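Local coordinates for protein ribulose bisphosphate carboxylase (Pyrococcus horikoshii, PDB 2D69) that probably adds carbon dioxide and water to ribulose 1,5-bisphosphate, giving two molecules of 3-phosphoglycerate, as a magnesium-dependent form III Rubisco, at residues A[13-19]-A[69-75]; A[31-37]-A[113-117]; A[130-136]-A[337-343]. All coordinates share one frame; numbering follows the deposited sequence.

Interaction 1 (A[13-19]-A[69-75]); sequences DFVDLNY and MAKVFYL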
loop_
_atom_site.group_PDB
_atom_site.type_symbol
_atom_site.label_atom_id
_atom_site.label_comp_id
_atom_site.label_asym_id
_atom_site.label_seq_id
_atom_site.Cartn_x
_atom_site.Cartn_y
_atom_site.Cartn_z
ATOM N N ASP A 13 -34.895 -26.518 34.884
ATOM C CA ASP A 13 -34.034 -27.516 34.281
ATOM C C ASP A 13 -32.571 -27.082 34.277
ATOM O O ASP A 13 -31.663 -27.900 34.145
ATOM C CB ASP A 13 -34.454 -27.812 32.863
ATOM C CG ASP A 13 -33.857 -29.115 32.358
ATOM O OD1 ASP A 13 -33.514 -29.174 31.162
ATOM O OD2 ASP A 13 -33.691 -30.123 33.099
ATOM N N PHE A 14 -32.373 -25.781 34.444
ATOM C CA PHE A 14 -31.041 -25.212 34.579
ATOM C C PHE A 14 -30.462 -25.284 36.010
ATOM O O PHE A 14 -29.309 -24.905 36.240
ATOM C CB PHE A 14 -31.083 -23.782 34.082
ATOM C CG PHE A 14 -31.316 -23.667 32.608
ATOM C CD1 PHE A 14 -30.261 -23.484 31.740
ATOM C CD2 PHE A 14 -32.576 -23.691 32.093
ATOM C CE1 PHE A 14 -30.486 -23.328 30.405
ATOM C CE2 PHE A 14 -32.791 -23.578 30.756
ATOM C CZ PHE A 14 -31.752 -23.413 29.910
ATOM N N VAL A 15 -31.241 -25.810 36.952
ATOM C CA VAL A 15 -30.833 -25.924 38.356
ATOM C C VAL A 15 -30.573 -27.379 38.718
ATOM O O VAL A 15 -31.430 -28.254 38.561
ATOM C CB VAL A 15 -31.888 -25.323 39.292
ATOM C CG1 VAL A 15 -31.499 -25.455 40.805
ATOM C CG2 VAL A 15 -32.114 -23.866 38.914
ATOM N N ASP A 16 -29.352 -27.627 39.169
ATOM C CA ASP A 16 -28.979 -28.906 39.723
ATOM C C ASP A 16 -27.935 -28.690 40.804
ATOM O O ASP A 16 -26.734 -28.585 40.504
ATOM C CB ASP A 16 -28.443 -29.839 38.641
ATOM C CG ASP A 16 -28.021 -31.185 39.202
ATOM O OD1 ASP A 16 -27.637 -32.050 38.389
ATOM O OD2 ASP A 16 -27.991 -31.445 40.437
ATOM N N LEU A 17 -28.401 -28.653 42.055
ATOM C CA LEU A 17 -27.536 -28.388 43.208
ATOM C C LEU A 17 -26.570 -29.520 43.607
ATOM O O LEU A 17 -25.694 -29.317 44.465
ATOM C CB LEU A 17 -28.364 -27.912 44.418
ATOM C CG LEU A 17 -29.111 -26.601 44.117
ATOM C CD1 LEU A 17 -29.879 -26.112 45.321
ATOM C CD2 LEU A 17 -28.142 -25.470 43.606
ATOM N N ASN A 18 -26.685 -30.678 42.968
ATOM C CA ASN A 18 -25.667 -31.734 43.083
ATOM C C ASN A 18 -24.615 -31.750 41.950
ATOM O O ASN A 18 -23.658 -32.524 42.010
ATOM C CB ASN A 18 -26.354 -33.097 43.169
ATOM C CG ASN A 18 -27.291 -33.188 44.356
ATOM O OD1 ASN A 18 -28.423 -33.596 44.217
ATOM N ND2 ASN A 18 -26.822 -32.778 45.521
ATOM N N TYR A 19 -24.780 -30.904 40.941
ATOM C CA TYR A 19 -23.837 -30.854 39.838
ATOM C C TYR A 19 -22.467 -30.405 40.318
ATOM O O TYR A 19 -22.354 -29.468 41.115
ATOM C CB TYR A 19 -24.338 -29.918 38.736
ATOM C CG TYR A 19 -23.428 -29.837 37.521
ATOM C CD1 TYR A 19 -22.646 -28.714 37.289
ATOM C CD2 TYR A 19 -23.330 -30.894 36.625
ATOM C CE1 TYR A 19 -21.792 -28.618 36.153
ATOM C CE2 TYR A 19 -22.482 -30.834 35.512
ATOM C CZ TYR A 19 -21.705 -29.693 35.282
ATOM O OH TYR A 19 -20.883 -29.626 34.166
ATOM N N MET A 69 -25.788 -25.614 27.762
ATOM C CA MET A 69 -26.601 -25.168 28.909
ATOM C C MET A 69 -25.774 -24.808 30.100
ATOM O O MET A 69 -24.933 -25.594 30.492
ATOM C CB MET A 69 -27.468 -26.297 29.416
ATOM C CG MET A 69 -28.653 -26.617 28.588
ATOM S SD MET A 69 -29.555 -27.957 29.449
ATOM C CE MET A 69 -30.598 -27.068 30.603
ATOM N N ALA A 70 -26.070 -23.674 30.732
ATOM C CA ALA A 70 -25.438 -23.312 31.988
ATOM C C ALA A 70 -26.182 -24.066 33.097
ATOM O O ALA A 70 -27.316 -24.509 32.905
ATOM C CB ALA A 70 -25.479 -21.827 32.211
ATOM N N LYS A 71 -25.513 -24.310 34.215
ATOM C CA LYS A 71 -26.128 -25.050 35.322
ATOM C C LYS A 71 -25.907 -24.346 36.647
ATOM O O LYS A 71 -24.761 -24.056 37.001
ATOM C CB LYS A 71 -25.558 -26.464 35.389
ATOM C CG LYS A 71 -26.231 -27.461 34.421
ATOM C CD LYS A 71 -27.513 -28.143 34.983
ATOM C CE LYS A 71 -28.346 -28.873 33.876
ATOM N NZ LYS A 71 -28.380 -28.059 32.562
ATOM N N VAL A 72 -26.981 -24.100 37.391
ATOM C CA VAL A 72 -26.874 -23.571 38.749
ATOM C C VAL A 72 -26.493 -24.722 39.653
ATOM O O VAL A 72 -27.259 -25.665 39.786
ATOM C CB VAL A 72 -28.203 -22.970 39.276
ATOM C CG1 VAL A 72 -27.987 -22.395 40.685
ATOM C CG2 VAL A 72 -28.751 -21.917 38.319
ATOM N N PHE A 73 -25.312 -24.649 40.271
ATOM C CA PHE A 73 -24.813 -25.731 41.104
ATOM C C PHE A 73 -24.689 -25.401 42.606
ATOM O O PHE A 73 -24.486 -26.312 43.444
ATOM C CB PHE A 73 -23.499 -26.241 40.532
ATOM C CG PHE A 73 -22.329 -25.321 40.727
ATOM C CD1 PHE A 73 -21.548 -25.412 41.878
ATOM C CD2 PHE A 73 -21.988 -24.374 39.746
ATOM C CE1 PHE A 73 -20.452 -24.573 42.073
ATOM C CE2 PHE A 73 -20.877 -23.531 39.914
ATOM C CZ PHE A 73 -20.104 -23.631 41.074
ATOM N N TYR A 74 -24.800 -24.111 42.923
ATOM C CA TYR A 74 -24.778 -23.604 44.290
ATOM C C TYR A 74 -25.870 -22.555 44.455
ATOM O O TYR A 74 -26.015 -21.665 43.624
ATOM C CB TYR A 74 -23.421 -22.972 44.562
ATOM C CG TYR A 74 -23.269 -22.251 45.886
ATOM C CD1 TYR A 74 -22.467 -22.798 46.907
ATOM C CD2 TYR A 74 -23.861 -21.017 46.103
ATOM C CE1 TYR A 74 -22.273 -22.136 48.114
ATOM C CE2 TYR A 74 -23.678 -20.342 47.301
ATOM C CZ TYR A 74 -22.879 -20.909 48.307
ATOM O OH TYR A 74 -22.701 -20.258 49.502
ATOM N N LEU A 75 -26.623 -22.645 45.535
ATOM C CA LEU A 75 -27.681 -21.683 45.801
ATOM C C LEU A 75 -27.959 -21.596 47.295
ATOM O O LEU A 75 -28.423 -22.550 47.875
ATOM C CB LEU A 75 -28.970 -22.081 45.073
ATOM C CG LEU A 75 -30.160 -21.162 45.375
ATOM C CD1 LEU A 75 -29.780 -19.728 44.941
ATOM C CD2 LEU A 75 -31.444 -21.602 44.689
HETATM O O HOH W 1 -22.676 -28.607 43.679
#
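Met69 meets Phe14 just ahead of strand 71-78, an edge strand of the mixed sheet within this chain, in the Rubisco N-terminal domain. The loop 13-19 joins this strand by a single beta bridge. The Met69 chain bends at its last torsion (chi3 86°), which swings the methyl over the Phe14 ring. Met69 CE lies 3.7 Å from the centroid of the Phe14 ring, almost on the ring normal. This is a CH-pi contact, with the sulfur farther above the same face. Ala70 O comes to the ring edge, 3.3 Å from Phe14 CD1. This carbonyl oxygen is buried and has no hydrogen-bond partner in the model. The Lys71 chain is bent at chi2 and chi4, and Lys71 CE lies against Asp13 O in a van der Waals contact of 3.5 Å. Val72 makes the bridge: Val72 N donates to Phe14 O at 2.7 Å, and Val72 O accepts from Asp16 N at 2.9 Å. Its side chain lies alongside that of Val15 and also packs on helix 39-49. Phe73 CB sits at the edge of the Tyr19 ring, whose hydroxyl bonds to Glu25. Phe73 and Tyr74 form a classic bulge opposite Lys85 of strand 81-88. Leu75 CB closes the row, 3.8 Å from Leu17 CD2.

Interaction 2 (A[31-37]-A[113-117]); sequences YFEPNGV and KALKN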
loop_
_atom_site.group_PDB
_atom_site.type_symbol
_atom_site.label_atom_id
_atom_site.label_comp_id
_atom_site.label_asym_id
_atom_site.label_seq_id
_atom_site.Cartn_x
_atom_site.Cartn_y
_atom_site.Cartn_z
ATOM N N TYR A 31 -25.293 -12.429 43.117
ATOM C CA TYR A 31 -26.262 -12.155 44.188
ATOM C C TYR A 31 -27.611 -11.804 43.554
ATOM O O TYR A 31 -27.666 -11.063 42.583
ATOM C CB TYR A 31 -25.795 -10.950 45.028
ATOM C CG TYR A 31 -26.864 -10.431 45.985
ATOM C CD1 TYR A 31 -27.671 -9.363 45.641
ATOM C CD2 TYR A 31 -27.086 -11.053 47.187
ATOM C CE1 TYR A 31 -28.700 -8.900 46.521
ATOM C CE2 TYR A 31 -28.085 -10.603 48.086
ATOM C CZ TYR A 31 -28.893 -9.524 47.739
ATOM O OH TYR A 31 -29.891 -9.077 48.594
ATOM N N PHE A 32 -28.726 -12.243 44.125
ATOM C CA PHE A 32 -29.999 -11.801 43.570
ATOM C C PHE A 32 -31.102 -11.816 44.607
ATOM O O PHE A 32 -30.929 -12.369 45.667
ATOM C CB PHE A 32 -30.399 -12.662 42.329
ATOM C CG PHE A 32 -30.802 -14.070 42.676
ATOM C CD1 PHE A 32 -29.850 -15.065 42.724
ATOM C CD2 PHE A 32 -32.123 -14.391 42.967
ATOM C CE1 PHE A 32 -30.216 -16.372 43.072
ATOM C CE2 PHE A 32 -32.479 -15.686 43.316
ATOM C CZ PHE A 32 -31.514 -16.675 43.360
ATOM N N GLU A 33 -32.217 -11.164 44.285
ATOM C CA GLU A 33 -33.435 -11.199 45.085
ATOM C C GLU A 33 -34.585 -11.531 44.106
ATOM O O GLU A 33 -34.736 -10.824 43.109
ATOM C CB GLU A 33 -33.668 -9.826 45.758
ATOM C CG GLU A 33 -32.454 -9.332 46.571
ATOM C CD GLU A 33 -32.559 -7.888 47.050
ATOM O OE1 GLU A 33 -33.576 -7.215 46.719
ATOM O OE2 GLU A 33 -31.599 -7.419 47.737
ATOM N N PRO A 34 -35.346 -12.607 44.321
ATOM C CA PRO A 34 -36.441 -12.949 43.400
ATOM C C PRO A 34 -37.611 -12.000 43.545
ATOM O O PRO A 34 -37.782 -11.398 44.593
ATOM C CB PRO A 34 -36.875 -14.345 43.849
ATOM C CG PRO A 34 -36.505 -14.411 45.269
ATOM C CD PRO A 34 -35.244 -13.578 45.413
ATOM N N ASN A 35 -38.385 -11.844 42.486
ATOM C CA ASN A 35 -39.580 -11.031 42.535
ATOM C C ASN A 35 -40.755 -11.841 42.038
ATOM O O ASN A 35 -40.960 -11.961 40.855
ATOM C CB ASN A 35 -39.427 -9.746 41.709
ATOM C CG ASN A 35 -40.725 -8.959 41.634
ATOM O OD1 ASN A 35 -41.170 -8.576 40.565
ATOM N ND2 ASN A 35 -41.364 -8.772 42.775
ATOM N N GLY A 36 -41.523 -12.418 42.949
ATOM C CA GLY A 36 -42.704 -13.161 42.551
ATOM C C GLY A 36 -42.445 -14.590 42.100
ATOM O O GLY A 36 -43.427 -15.303 41.774
ATOM N N VAL A 37 -41.163 -15.028 42.130
ATOM C CA VAL A 37 -40.770 -16.417 41.853
ATOM C C VAL A 37 -39.813 -17.014 42.905
ATOM O O VAL A 37 -39.172 -16.289 43.656
ATOM C CB VAL A 37 -40.114 -16.559 40.491
ATOM C CG1 VAL A 37 -41.005 -15.999 39.419
ATOM C CG2 VAL A 37 -38.706 -15.880 40.456
ATOM N N LYS A 113 -37.602 -9.045 34.699
ATOM C CA LYS A 113 -38.715 -8.696 35.588
ATOM C C LYS A 113 -38.791 -9.582 36.855
ATOM O O LYS A 113 -39.215 -9.115 37.901
ATOM C CB LYS A 113 -40.072 -8.805 34.833
ATOM C CG LYS A 113 -41.023 -7.619 35.089
ATOM C CD LYS A 113 -42.392 -7.764 34.388
ATOM C CE LYS A 113 -43.417 -6.729 34.953
ATOM N NZ LYS A 113 -44.700 -6.636 34.189
ATOM N N ALA A 114 -38.402 -10.853 36.758
ATOM C CA ALA A 114 -38.572 -11.791 37.872
ATOM C C ALA A 114 -37.444 -11.685 38.895
ATOM O O ALA A 114 -37.440 -12.406 39.881
ATOM C CB ALA A 114 -38.682 -13.210 37.367
ATOM N N LEU A 115 -36.473 -10.814 38.646
ATOM C CA LEU A 115 -35.481 -10.471 39.661
ATOM C C LEU A 115 -35.719 -9.060 40.163
ATOM O O LEU A 115 -35.910 -8.132 39.373
ATOM C CB LEU A 115 -34.067 -10.569 39.112
ATOM C CG LEU A 115 -33.651 -11.896 38.463
ATOM C CD1 LEU A 115 -32.178 -11.867 38.125
ATOM C CD2 LEU A 115 -33.946 -13.019 39.367
ATOM N N LYS A 116 -35.734 -8.890 41.478
ATOM C CA LYS A 116 -35.822 -7.553 42.060
ATOM C C LYS A 116 -34.499 -6.853 41.826
ATOM O O LYS A 116 -34.461 -5.661 41.531
ATOM C CB LYS A 116 -36.156 -7.625 43.565
ATOM C CG LYS A 116 -36.922 -6.430 44.119
ATOM C CD LYS A 116 -37.893 -6.780 45.270
ATOM C CE LYS A 116 -38.198 -5.512 46.123
ATOM N NZ LYS A 116 -39.451 -5.608 47.000
ATOM N N ASN A 117 -33.416 -7.603 41.999
ATOM C CA ASN A 117 -32.073 -7.053 41.927
ATOM C C ASN A 117 -31.124 -8.171 41.486
ATOM O O ASN A 117 -31.332 -9.320 41.845
ATOM C CB ASN A 117 -31.624 -6.567 43.302
ATOM C CG ASN A 117 -32.245 -5.223 43.693
ATOM O OD1 ASN A 117 -32.052 -4.209 43.008
ATOM N ND2 ASN A 117 -33.027 -5.220 44.787
#
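Glu33 and Asn117 both turn CG away from their own carbonyl carbons (chi1 -54° and -77°). With both residues on the same face of the sheet, the two side chains run side by side and point the same way. The Glu33 chain is extended beyond CG and carries its carboxylate to the amide. Asn117 ND2 donates to Glu33 OE1 at 2.8 Å. The acceptor lies in the amide plane, but the N-H arrives from above the carboxylate plane. The two planes stand 88° apart. The other carboxylate oxygen, Glu33 OE2, takes the Tyr31 hydroxyl on its anti lone pair, with Tyr31 OH 2.5 Å away. Both oxygens are thus held, which should limit rotation of the carboxylate.

The pair sits on strands 26-34 and 115-124, which run antiparallel in the mixed sheet of the N-terminal domain. Glu33 and Asn117 are a hydrogen-bonded pair. A beta bulge follows, shifting the register by one before Pro34 and Leu115. Lys116 N donates to Glu33 O at 2.7 Å. Past the proline, Asn35 N donates to Ala114 O at 2.8 Å. Phe32 CD2 touches Leu115 CD2 on the side covered by helix 39-49. Lys113 NZ reaches across to Met319 O and Ala320 O of a second subunit. At the far end, Val37 CG2 rests 4.1 Å from Ala114 CB.

Interaction 3 (A[130-136]-A[337-343]); sequences LRHFKGP and WEHIRPV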
loop_
_atom_site.group_PDB
_atom_site.type_symbol
_atom_site.label_atom_id
_atom_site.label_comp_id
_atom_site.label_asym_id
_atom_site.label_seq_id
_atom_site.Cartn_x
_atom_site.Cartn_y
_atom_site.Cartn_z
ATOM N N LEU A 130 -8.791 -18.619 29.712
ATOM C CA LEU A 130 -7.878 -17.578 30.158
ATOM C C LEU A 130 -6.654 -17.530 29.273
ATOM O O LEU A 130 -6.041 -16.449 29.090
ATOM C CB LEU A 130 -7.446 -17.893 31.607
ATOM C CG LEU A 130 -6.591 -16.837 32.321
ATOM C CD1 LEU A 130 -7.272 -15.516 32.288
ATOM C CD2 LEU A 130 -6.301 -17.248 33.791
ATOM N N ARG A 131 -6.288 -18.677 28.705
ATOM C CA ARG A 131 -5.050 -18.754 27.915
ATOM C C ARG A 131 -5.135 -17.919 26.607
ATOM O O ARG A 131 -4.123 -17.618 25.990
ATOM C CB ARG A 131 -4.673 -20.208 27.606
ATOM C CG ARG A 131 -5.606 -20.901 26.563
ATOM C CD ARG A 131 -5.259 -22.350 26.287
ATOM N NE ARG A 131 -4.004 -22.433 25.576
ATOM C CZ ARG A 131 -3.192 -23.487 25.571
ATOM N NH1 ARG A 131 -3.512 -24.585 26.239
ATOM N NH2 ARG A 131 -2.062 -23.442 24.868
ATOM N N HIS A 132 -6.347 -17.534 26.200
ATOM C CA HIS A 132 -6.534 -16.665 25.037
ATOM C C HIS A 132 -6.568 -15.169 25.392
ATOM O O HIS A 132 -7.047 -14.358 24.583
ATOM C CB HIS A 132 -7.803 -17.100 24.293
ATOM C CG HIS A 132 -7.794 -18.565 23.984
ATOM N ND1 HIS A 132 -6.754 -19.173 23.303
ATOM C CD2 HIS A 132 -8.668 -19.547 24.295
ATOM C CE1 HIS A 132 -7.006 -20.464 23.194
ATOM N NE2 HIS A 132 -8.156 -20.720 23.791
ATOM N N PHE A 133 -6.100 -14.841 26.610
ATOM C CA PHE A 133 -5.845 -13.484 27.043
ATOM C C PHE A 133 -4.362 -13.373 27.434
ATOM O O PHE A 133 -3.786 -14.290 28.009
ATOM C CB PHE A 133 -6.722 -13.095 28.168
ATOM C CG PHE A 133 -8.191 -13.027 27.765
ATOM C CD1 PHE A 133 -8.933 -14.148 27.714
ATOM C CD2 PHE A 133 -8.728 -11.862 27.292
ATOM C CE1 PHE A 133 -10.252 -14.102 27.277
ATOM C CE2 PHE A 133 -10.054 -11.802 26.867
ATOM C CZ PHE A 133 -10.793 -12.922 26.866
ATOM N N LYS A 134 -3.790 -12.240 27.097
ATOM C CA LYS A 134 -2.369 -11.943 27.363
ATOM C C LYS A 134 -2.140 -11.358 28.731
ATOM O O LYS A 134 -1.043 -11.483 29.287
ATOM C CB LYS A 134 -1.816 -10.955 26.339
ATOM C CG LYS A 134 -1.611 -11.590 24.962
ATOM C CD LYS A 134 -1.048 -10.555 23.954
ATOM C CE LYS A 134 -2.135 -9.691 23.354
ATOM N NZ LYS A 134 -2.947 -10.539 22.427
ATOM N N GLY A 135 -3.151 -10.698 29.264
ATOM C CA GLY A 135 -2.990 -9.937 30.480
ATOM C C GLY A 135 -2.090 -8.725 30.200
ATOM O O GLY A 135 -1.885 -8.385 29.068
ATOM N N PRO A 136 -1.625 -8.053 31.226
ATOM C CA PRO A 136 -0.811 -6.844 31.080
ATOM C C PRO A 136 0.521 -7.073 30.402
ATOM O O PRO A 136 1.144 -8.084 30.671
ATOM C CB PRO A 136 -0.540 -6.437 32.513
ATOM C CG PRO A 136 -1.604 -7.081 33.294
ATOM C CD PRO A 136 -1.856 -8.404 32.627
ATOM N N TRP A 337 -1.735 -15.370 38.969
ATOM C CA TRP A 337 -2.893 -15.815 38.236
ATOM C C TRP A 337 -2.427 -16.329 36.896
ATOM O O TRP A 337 -2.511 -15.637 35.878
ATOM C CB TRP A 337 -3.864 -14.659 38.033
ATOM C CG TRP A 337 -5.173 -15.063 37.535
ATOM C CD1 TRP A 337 -5.756 -16.265 37.722
ATOM C CD2 TRP A 337 -6.120 -14.270 36.798
ATOM N NE1 TRP A 337 -7.005 -16.281 37.155
ATOM C CE2 TRP A 337 -7.252 -15.071 36.578
ATOM C CE3 TRP A 337 -6.131 -12.958 36.313
ATOM C CZ2 TRP A 337 -8.395 -14.611 35.916
ATOM C CZ3 TRP A 337 -7.257 -12.501 35.632
ATOM C CH2 TRP A 337 -8.379 -13.347 35.428
ATOM N N GLU A 338 -1.909 -17.553 36.920
ATOM C CA GLU A 338 -1.294 -18.166 35.764
ATOM C C GLU A 338 -0.281 -17.224 35.110
ATOM O O GLU A 338 0.561 -16.677 35.793
ATOM C CB GLU A 338 -2.368 -18.639 34.774
ATOM C CG GLU A 338 -3.463 -19.549 35.369
ATOM C CD GLU A 338 -3.027 -20.979 35.681
ATOM O OE1 GLU A 338 -1.877 -21.307 35.477
ATOM O OE2 GLU A 338 -3.845 -21.778 36.130
ATOM N N HIS A 339 -0.366 -17.053 33.792
ATOM C CA HIS A 339 0.534 -16.168 33.011
ATOM C C HIS A 339 0.162 -14.649 33.060
ATOM O O HIS A 339 0.907 -13.814 32.495
ATOM C CB HIS A 339 0.528 -16.584 31.522
ATOM C CG HIS A 339 -0.844 -16.573 30.921
ATOM N ND1 HIS A 339 -1.802 -17.481 31.294
ATOM C CD2 HIS A 339 -1.454 -15.710 30.069
ATOM C CE1 HIS A 339 -2.944 -17.211 30.674
ATOM N NE2 HIS A 339 -2.761 -16.142 29.922
ATOM N N ILE A 340 -0.978 -14.308 33.672
ATOM C CA ILE A 340 -1.415 -12.924 33.747
ATOM C C ILE A 340 -0.576 -12.128 34.754
ATOM O O ILE A 340 -0.579 -12.394 35.944
ATOM C CB ILE A 340 -2.843 -12.842 34.106
ATOM C CG1 ILE A 340 -3.704 -13.708 33.152
ATOM C CG2 ILE A 340 -3.312 -11.423 34.130
ATOM C CD1 ILE A 340 -3.738 -13.303 31.716
ATOM N N ARG A 341 0.149 -11.150 34.267
ATOM C CA ARG A 341 1.031 -10.351 35.140
ATOM C C ARG A 341 0.221 -9.548 36.153
ATOM O O ARG A 341 -1.008 -9.239 35.912
ATOM C CB ARG A 341 1.887 -9.441 34.267
ATOM C CG ARG A 341 3.131 -10.102 33.657
ATOM C CD ARG A 341 3.781 -9.187 32.597
ATOM N NE ARG A 341 4.781 -9.829 31.771
ATOM C CZ ARG A 341 4.565 -10.549 30.650
ATOM N NH1 ARG A 341 3.352 -10.727 30.121
ATOM N NH2 ARG A 341 5.597 -11.066 30.030
ATOM N N PRO A 342 0.797 -9.254 37.317
ATOM C CA PRO A 342 0.057 -8.422 38.301
ATOM C C PRO A 342 -0.055 -6.943 37.864
ATOM O O PRO A 342 0.786 -6.428 37.148
ATOM C CB PRO A 342 0.882 -8.567 39.594
ATOM C CG PRO A 342 2.317 -8.857 39.125
ATOM C CD PRO A 342 2.134 -9.632 37.798
ATOM N N VAL A 343 -1.118 -6.306 38.308
ATOM C CA VAL A 343 -1.540 -4.938 37.991
ATOM C C VAL A 343 -1.412 -4.036 39.201
ATOM O O VAL A 343 -1.836 -4.396 40.314
ATOM C CB VAL A 343 -3.031 -4.975 37.561
ATOM C CG1 VAL A 343 -3.650 -3.567 37.437
ATOM C CG2 VAL A 343 -3.207 -5.832 36.268
HETATM O O HOH W 2 0.427 -10.628 31.349
#
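Two loops meet between the N-terminal sheet and the alpha/beta barrel. Loop 130-136 lies on the path from strand 115-124 of that sheet to barrel strand 154-157, and loop 337-343 leads into barrel strand 344-348. Leu130 CD2 lies over one face of the Trp337 indole, 3.9 Å from the centroid of its five-membered ring, a CH-pi contact. Leu130 CD1 reaches the six-membered part of the same ring system.

His339 holds CG between its backbone N and carbonyl carbon (chi1 57°), and this turns the imidazole toward the turn 130-133. His339 NE2 donates to Phe133 O at 2.9 Å, and that oxygen lies 2° out of the imidazole plane. A weak second bond goes from NE2 to Leu130 O. Ile340 CD1 packs 3.6 Å from Gly135 N. Pro136 CG fits against Val343 CG2, also at 3.6 Å. A water bridges the loops: it lies 2.7 Å from both Lys134 O and Pro136 O, and accepts from Arg341 N and Arg341 NH1.

Charged ends lead into the octamer. Glu338 forms a salt bridge with Arg67 of a third subunit, and Arg341 with Glu201 of a fourth. The bond to Phe133 O implies that His339 is probably protonated at least on NE2. The imidazole serves the Phe133 carbonyl, and the water probably helps to serve those of Lys134 and Pro136.

Overall arrangement
Interactions 1 and 2 belong to the N-terminal domain and share its mixed sheet. Interaction 1 adds a loop to strand 71-78, an edge strand of that sheet within this chain, and interaction 2 pairs strands 26-34 and 115-124 farther across. Their centres are about 17 Å apart, and they touch where Leu75 CD1 packs 3.9 Å from Phe32 CZ. Helix 39-49 packs against residues of both. Their segments alternate along the chain, so the two contacts interlock in sequence. Interaction 3 comes later, in series, its centre about 29 Å from that of interaction 1 and about 35 Å from that of interaction 2. It ties the connection between sheet and barrel to a barrel loop. Interactions 2 and 3 also adjoin neighbouring subunits.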